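Local coordinates for protein Ydr267cp (Saccharomyces cerevisiae, PDB 2HES) that acts as an essential WD40 beta-propeller component of the cytosolic iron-sulfur protein assembly machinery, needed for maturation of extramitochondrial iron-sulfur proteins, at residues 273-278 with 284-289. Sequence-based numbering, arbitrary orientation.
Sequences LAVYEE and KVFAKR
The carbonyl oxygen of V275 accepts two backbone hydrogen bonds from the neighbouring strand. F286 N lies 2.7 Å from V275 O, and A287 N lies 3.2 Å from V275 O. Both donors come from the same face of the carbonyl plane. The F286 bond is the more bent, with 138° at its hydrogen. V275 N returns a bond to A287 O at 2.8 Å. F286 and A287 both face V275, a classic beta bulge, and it shifts the antiparallel register by one. On one side of it L273 pairs with R289 and A274 with K288. On the other, Y276 pairs with V285 and E277 with K284.

At the bulge F286 starts its side chain toward 273-278. With CG anti to the backbone N (chi1 -170°), its ring lies between V275 and E277. V275 CG1 touches F286 CB at 4.0 Å, the two side chains lying side by side and pointing the same way. From E277 an extended chain brings the carboxylate to the ring, with OE1 3.3 Å from F286 CD1. The carboxylate and ring planes are 74° apart. An alanine at E277 has no carboxylate to set beside F286, and the ring would probably be freer to turn.

The Y276 and V285 side chains diverge from their backbone pair, yet Y276 CD1 still meets V285 CG2 at 4.1 Å. The Y276 hydroxyl is hydrogen-bonded to S266 OG on strand 264-268, the neighbour of 273-278 on its other edge.

These are the third and fourth strands of a propeller blade, joined as a hairpin, with 282-289 at its outer edge. R289 reaches the N-terminal segment through a bond to I4 O. Seven backbone hydrogen bonds set the register. The side chains add apolar contacts and the E277 carboxylate beside the F286 ring, so the pairing of 273-278 with 284-289 does not rest on charge.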
loop_
_atom_site.group_PDB
_atom_site.type_symbol
_atom_site.label_atom_id
_atom_site.label_comp_id
_atom_site.label_asym_id
_atom_site.label_seq_id
_atom_site.Cartn_x
_atom_site.Cartn_y
_atom_site.Cartn_z
ATOM N N LEU A 273 -15.026 6.067 -4.706
ATOM C CA LEU A 273 -13.921 6.729 -4.024
ATOM C C LEU A 273 -14.511 7.663 -2.974
ATOM O O LEU A 273 -15.265 8.621 -3.304
ATOM C CB LEU A 273 -13.099 7.557 -5.036
ATOM C CG LEU A 273 -12.075 8.577 -4.519
ATOM C CD1 LEU A 273 -10.974 7.882 -3.726
ATOM C CD2 LEU A 273 -11.463 9.389 -5.654
ATOM N N ALA A 274 -14.157 7.435 -1.713
ATOM C CA ALA A 274 -14.619 8.284 -0.618
ATOM C C ALA A 274 -13.447 8.881 0.133
ATOM O O ALA A 274 -12.375 8.252 0.213
ATOM C CB ALA A 274 -15.475 7.484 0.344
ATOM N N VAL A 275 -13.676 10.068 0.689
ATOM C CA VAL A 275 -12.735 10.760 1.569
ATOM C C VAL A 275 -13.448 11.047 2.879
ATOM O O VAL A 275 -14.608 11.467 2.864
ATOM C CB VAL A 275 -12.217 12.090 0.935
ATOM C CG1 VAL A 275 -11.219 12.812 1.855
ATOM C CG2 VAL A 275 -11.597 11.783 -0.435
ATOM N N TYR A 276 -12.728 10.874 3.983
ATOM C CA TYR A 276 -13.253 11.052 5.348
ATOM C C TYR A 276 -12.405 12.030 6.146
ATOM O O TYR A 276 -11.172 12.059 6.011
ATOM C CB TYR A 276 -13.229 9.720 6.091
ATOM C CG TYR A 276 -13.722 8.535 5.329
ATOM C CD1 TYR A 276 -15.049 8.092 5.463
ATOM C CD2 TYR A 276 -12.871 7.820 4.466
ATOM C CE1 TYR A 276 -15.489 6.951 4.787
ATOM C CE2 TYR A 276 -13.308 6.676 3.781
ATOM C CZ TYR A 276 -14.621 6.271 3.909
ATOM O OH TYR A 276 -15.041 5.133 3.255
ATOM N N GLU A 277 -13.043 12.811 7.010
ATOM C CA GLU A 277 -12.315 13.798 7.796
ATOM C C GLU A 277 -12.705 13.637 9.269
ATOM O O GLU A 277 -13.868 13.375 9.560
ATOM C CB GLU A 277 -12.661 15.225 7.295
ATOM C CG GLU A 277 -11.954 16.319 8.056
ATOM C CD GLU A 277 -12.481 17.696 7.719
ATOM O OE1 GLU A 277 -13.712 17.834 7.488
ATOM O OE2 GLU A 277 -11.655 18.636 7.659
ATOM N N GLU A 278 -11.730 13.776 10.179
ATOM C CA GLU A 278 -11.948 13.635 11.622
ATOM C C GLU A 278 -12.014 15.026 12.231
ATOM O O GLU A 278 -11.039 15.795 12.173
ATOM C CB GLU A 278 -10.784 12.839 12.259
ATOM C CG GLU A 278 -11.038 12.371 13.664
ATOM C CD GLU A 278 -9.822 11.722 14.313
ATOM O OE1 GLU A 278 -8.678 12.114 13.971
ATOM O OE2 GLU A 278 -10.034 10.846 15.173
ATOM N N LYS A 284 -16.492 11.822 9.486
ATOM C CA LYS A 284 -17.574 12.063 8.536
ATOM C C LYS A 284 -17.025 11.858 7.146
ATOM O O LYS A 284 -15.835 12.043 6.916
ATOM C CB LYS A 284 -18.086 13.501 8.640
ATOM C CG LYS A 284 -18.858 13.764 9.916
ATOM C CD LYS A 284 -19.555 15.138 9.894
ATOM C CE LYS A 284 -20.308 15.351 11.230
ATOM N NZ LYS A 284 -20.534 16.793 11.609
ATOM N N VAL A 285 -17.894 11.470 6.217
ATOM C CA VAL A 285 -17.564 11.523 4.811
ATOM C C VAL A 285 -17.383 12.983 4.415
ATOM O O VAL A 285 -18.319 13.809 4.542
ATOM C CB VAL A 285 -18.648 10.827 3.944
ATOM C CG1 VAL A 285 -18.328 10.984 2.465
ATOM C CG2 VAL A 285 -18.799 9.351 4.355
ATOM N N PHE A 286 -16.159 13.305 3.998
ATOM C CA PHE A 286 -15.767 14.600 3.502
ATOM C C PHE A 286 -16.243 14.785 2.040
ATOM O O PHE A 286 -16.762 15.847 1.686
ATOM C CB PHE A 286 -14.225 14.738 3.590
ATOM C CG PHE A 286 -13.699 16.128 3.318
ATOM C CD1 PHE A 286 -13.892 17.161 4.218
ATOM C CD2 PHE A 286 -12.973 16.389 2.158
ATOM C CE1 PHE A 286 -13.388 18.437 3.954
ATOM C CE2 PHE A 286 -12.454 17.661 1.896
ATOM C CZ PHE A 286 -12.659 18.675 2.786
ATOM N N ALA A 287 -16.062 13.764 1.214
ATOM C CA ALA A 287 -16.479 13.765 -0.203
ATOM C C ALA A 287 -16.598 12.336 -0.683
ATOM O O ALA A 287 -15.953 11.441 -0.133
ATOM C CB ALA A 287 -15.463 14.527 -1.065
ATOM N N LYS A 288 -17.412 12.101 -1.709
ATOM C CA LYS A 288 -17.455 10.800 -2.372
ATOM C C LYS A 288 -17.873 10.876 -3.829
ATOM O O LYS A 288 -18.527 11.838 -4.231
ATOM C CB LYS A 288 -18.316 9.779 -1.619
ATOM C CG LYS A 288 -19.797 10.118 -1.507
ATOM C CD LYS A 288 -20.485 9.179 -0.548
ATOM C CE LYS A 288 -21.048 7.952 -1.236
ATOM N NZ LYS A 288 -22.385 7.565 -0.617
ATOM N N ARG A 289 -17.483 9.864 -4.607
ATOM C CA ARG A 289 -17.828 9.810 -6.030
ATOM C C ARG A 289 -18.036 8.377 -6.486
ATOM O O ARG A 289 -17.251 7.478 -6.147
ATOM C CB ARG A 289 -16.752 10.536 -6.853
ATOM C CG ARG A 289 -17.069 10.602 -8.338
ATOM C CD ARG A 289 -16.399 11.784 -8.972
ATOM N NE ARG A 289 -16.606 11.738 -10.417
ATOM C CZ ARG A 289 -16.471 12.778 -11.234
ATOM N NH1 ARG A 289 -16.146 13.969 -10.757
ATOM N NH2 ARG A 289 -16.679 12.619 -12.534
#